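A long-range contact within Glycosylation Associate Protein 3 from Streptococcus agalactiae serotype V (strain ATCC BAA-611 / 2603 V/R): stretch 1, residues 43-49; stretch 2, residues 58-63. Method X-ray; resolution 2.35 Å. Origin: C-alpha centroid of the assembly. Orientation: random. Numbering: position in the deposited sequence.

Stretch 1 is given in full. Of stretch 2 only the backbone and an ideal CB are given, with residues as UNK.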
# COMPACT_ATOMS: atom_id res chain seq x y z
N LEU C 43 0.64 -22.03 -5.20
CA LEU C 43 -0.15 -21.51 -4.09
C LEU C 43 -1.14 -20.46 -4.54
O LEU C 43 -2.20 -20.30 -3.91
CB LEU C 43 0.76 -20.88 -3.03
CG LEU C 43 1.82 -21.77 -2.39
CD1 LEU C 43 2.95 -20.90 -1.86
CD2 LEU C 43 1.21 -22.63 -1.27
N TYR C 44 -0.82 -19.73 -5.60
CA TYR C 44 -1.67 -18.64 -6.05
C TYR C 44 -1.20 -18.18 -7.42
O TYR C 44 0.01 -18.15 -7.69
CB TYR C 44 -1.65 -17.47 -5.05
CG TYR C 44 -2.72 -16.48 -5.38
CD1 TYR C 44 -4.05 -16.75 -5.09
CD2 TYR C 44 -2.42 -15.30 -6.04
CE1 TYR C 44 -5.05 -15.86 -5.43
CE2 TYR C 44 -3.41 -14.39 -6.37
CZ TYR C 44 -4.73 -14.68 -6.06
OH TYR C 44 -5.73 -13.80 -6.40
N THR C 45 -2.15 -17.80 -8.27
CA THR C 45 -1.83 -17.31 -9.61
C THR C 45 -2.62 -16.03 -9.89
O THR C 45 -3.85 -16.01 -9.75
CB THR C 45 -2.14 -18.36 -10.69
OG1 THR C 45 -1.21 -19.45 -10.55
CG2 THR C 45 -1.96 -17.77 -12.09
N TRP C 46 -1.90 -14.99 -10.28
CA TRP C 46 -2.44 -13.74 -10.79
C TRP C 46 -2.48 -13.76 -12.32
O TRP C 46 -1.66 -14.42 -12.97
CB TRP C 46 -1.57 -12.56 -10.35
CG TRP C 46 -1.47 -12.34 -8.87
CD1 TRP C 46 -2.25 -11.52 -8.11
CD2 TRP C 46 -0.50 -12.92 -7.98
NE1 TRP C 46 -1.84 -11.56 -6.80
CE2 TRP C 46 -0.77 -12.41 -6.69
CE3 TRP C 46 0.55 -13.83 -8.15
CZ2 TRP C 46 -0.02 -12.77 -5.57
CZ3 TRP C 46 1.30 -14.19 -7.03
CH2 TRP C 46 1.01 -13.66 -5.76
N SER C 47 -3.40 -13.00 -12.91
CA SER C 47 -3.57 -13.07 -14.35
C SER C 47 -3.78 -11.69 -14.96
O SER C 47 -4.40 -10.81 -14.36
CB SER C 47 -4.75 -13.99 -14.73
OG SER C 47 -4.89 -14.00 -16.14
N SER C 48 -3.27 -11.52 -16.19
CA SER C 48 -3.40 -10.28 -16.94
C SER C 48 -4.68 -10.20 -17.77
O SER C 48 -4.93 -9.16 -18.40
CB SER C 48 -2.17 -10.08 -17.87
OG SER C 48 -2.31 -10.68 -19.15
N GLN C 49 -5.49 -11.25 -17.79
CA GLN C 49 -6.71 -11.27 -18.58
C GLN C 49 -7.66 -12.32 -18.02
O GLN C 49 -7.21 -13.39 -17.61
CB GLN C 49 -6.42 -11.58 -20.05
CG GLN C 49 -7.65 -11.62 -20.92
CD GLN C 49 -7.33 -11.29 -22.37
OE1 GLN C 49 -6.40 -10.50 -22.68
NE2 GLN C 49 -8.07 -11.92 -23.27
N UNK C 58 -11.90 -9.52 -12.29
CA UNK C 58 -11.11 -8.78 -13.25
C UNK C 58 -9.66 -9.26 -13.22
O UNK C 58 -9.20 -9.79 -12.21
CB UNK C 58 -11.19 -7.28 -12.97
N UNK C 59 -8.91 -9.07 -14.30
CA UNK C 59 -7.47 -9.34 -14.22
C UNK C 59 -6.88 -8.50 -13.11
O UNK C 59 -7.34 -7.39 -12.83
CB UNK C 59 -6.77 -9.05 -15.55
N UNK C 60 -5.87 -9.03 -12.45
CA UNK C 60 -5.20 -8.31 -11.38
C UNK C 60 -3.75 -8.00 -11.73
O UNK C 60 -2.99 -7.55 -10.87
CB UNK C 60 -5.26 -9.12 -10.08
N UNK C 61 -3.36 -8.23 -12.99
CA UNK C 61 -2.06 -7.84 -13.52
C UNK C 61 -2.25 -6.80 -14.61
O UNK C 61 -3.19 -6.91 -15.40
CB UNK C 61 -1.30 -9.05 -14.06
N UNK C 62 -1.37 -5.81 -14.71
CA UNK C 62 -1.55 -4.76 -15.72
C UNK C 62 -1.08 -5.21 -17.09
O UNK C 62 -0.26 -6.12 -17.25
CB UNK C 62 -0.80 -3.49 -15.31
N UNK C 63 -1.62 -4.51 -18.08
CA UNK C 63 -1.22 -4.66 -19.47
C UNK C 63 0.22 -4.18 -19.65
O UNK C 63 0.57 -3.09 -19.21
CB UNK C 63 -2.17 -3.89 -20.39

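At position 58 the CA-to-CB bond points away from stretch 1, and no atom of that stretch lies within 5.5 Å of the ideal CB. The contact therefore sets no requirement, and small, polar or charged side chains would all be acceptable. The deposited residue is Ser-58, whose nearest approach is Ser-58 CB to Ser-47 O, 7.8 Å.

Position 59 is more constrained. Its CB points toward the turn at the end of the strand, and the ideal CB sits 3.2 Å from Ser-47 O and 3.3 Å from Ser-48 C, both tight, and 3.4 Å from Gln-49 N. A compact side chain suits such a fit. Phi of -57° and psi of 148° lie in the polyproline region, so proline is allowed, though alanine or another small residue would also be reasonable. The deposited residue is Pro-59, with a C-gamma endo pucker. Its refined CB is slightly relieved, with Pro-59 CB 3.4 Å from Ser-47 O and 3.4 Å from Ser-48 C, so the ring packs directly on the backbone of the turn.

At position 60 the backbone N lies 3.0 Å from Ser-47 O and donates a hydrogen bond to it (135°), which excludes proline. The CB points sideways, 4.3 Å from Trp-46 CD1, but a side chain can bend back to Ser-47 N, a backbone donor. A short acceptor is thus favoured: asparagine or aspartate, with serine or threonine less certain in reach. Phi/psi of -116°/10° is comfortable for asparagine, among others. The deposited residue is Asn-60. With chi1 at 40° (p), its OD1 accepts from Ser-47 N at 2.8 Å and 159°, the shortest and straightest of the three hydrogen bonds between the stretches. The same placement brings OD1 to 3.3 Å from Trp-46 CB and sets CG at the edge of the indole, near its plane. The amide nitrogen ND2 is 3.9 Å from Tyr-44 OH, a contact only.

Position 61 also offers its backbone N to Ser-47 O, at 3.1 Å and 138°, so this one carbonyl receives two adjacent amides and proline is again unsuitable. The CB points toward stretch 1, 3.6 Å from Ser-47 O and 3.8 Å from Ser-48 CA, with Trp-46 CB 5.1 Å away. Carbon surface lies ahead, favouring a medium aliphatic side chain such as leucine, isoleucine or methionine. The deposited residue is Leu-61, with chi1 -60° (m) and chi2 178° (t). Its CD2 reaches 3.6 Å from Trp-46 CB, CD1 comes to 3.4 Å from Trp-46 O, and CB lies 4.0 Å from Ser-48 CB.

Position 62 directs its CB away, with nothing of stretch 1 within 5.5 Å; phi/psi of -80°/159° permits proline among many residues. Pro-62 is deposited, and its carbonyl O makes the nearest contact, 4.4 Å from Ser-48 CB.

Position 63 points sideways into space free of stretch 1, leaving the choice open. Leu-63 occupies it, and its side chain comes closest where Leu-63 CD1 lies 5.4 Å from Ser-48 O.

Stretch 2, residues 58-63: SPNLPL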
# COMPACT_ATOMS: atom_id res chain seq x y z
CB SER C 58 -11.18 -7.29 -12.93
OG SER C 58 -12.50 -6.81 -13.08
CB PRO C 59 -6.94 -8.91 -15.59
CG PRO C 59 -7.92 -7.90 -16.06
CD PRO C 59 -9.25 -8.40 -15.57
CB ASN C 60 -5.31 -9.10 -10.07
CG ASN C 60 -5.13 -10.60 -10.29
OD1 ASN C 60 -4.40 -11.02 -11.19
ND2 ASN C 60 -5.80 -11.40 -9.49
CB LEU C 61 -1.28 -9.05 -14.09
CG LEU C 61 -1.00 -10.15 -13.05
CD1 LEU C 61 -0.27 -11.35 -13.65
CD2 LEU C 61 -0.22 -9.56 -11.86
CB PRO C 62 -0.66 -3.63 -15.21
CG PRO C 62 0.49 -4.36 -14.53
CD PRO C 62 -0.15 -5.61 -13.91
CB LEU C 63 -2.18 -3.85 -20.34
CG LEU C 63 -2.51 -4.13 -21.79
CD1 LEU C 63 -2.98 -5.57 -22.00
CD2 LEU C 63 -3.56 -3.11 -22.27
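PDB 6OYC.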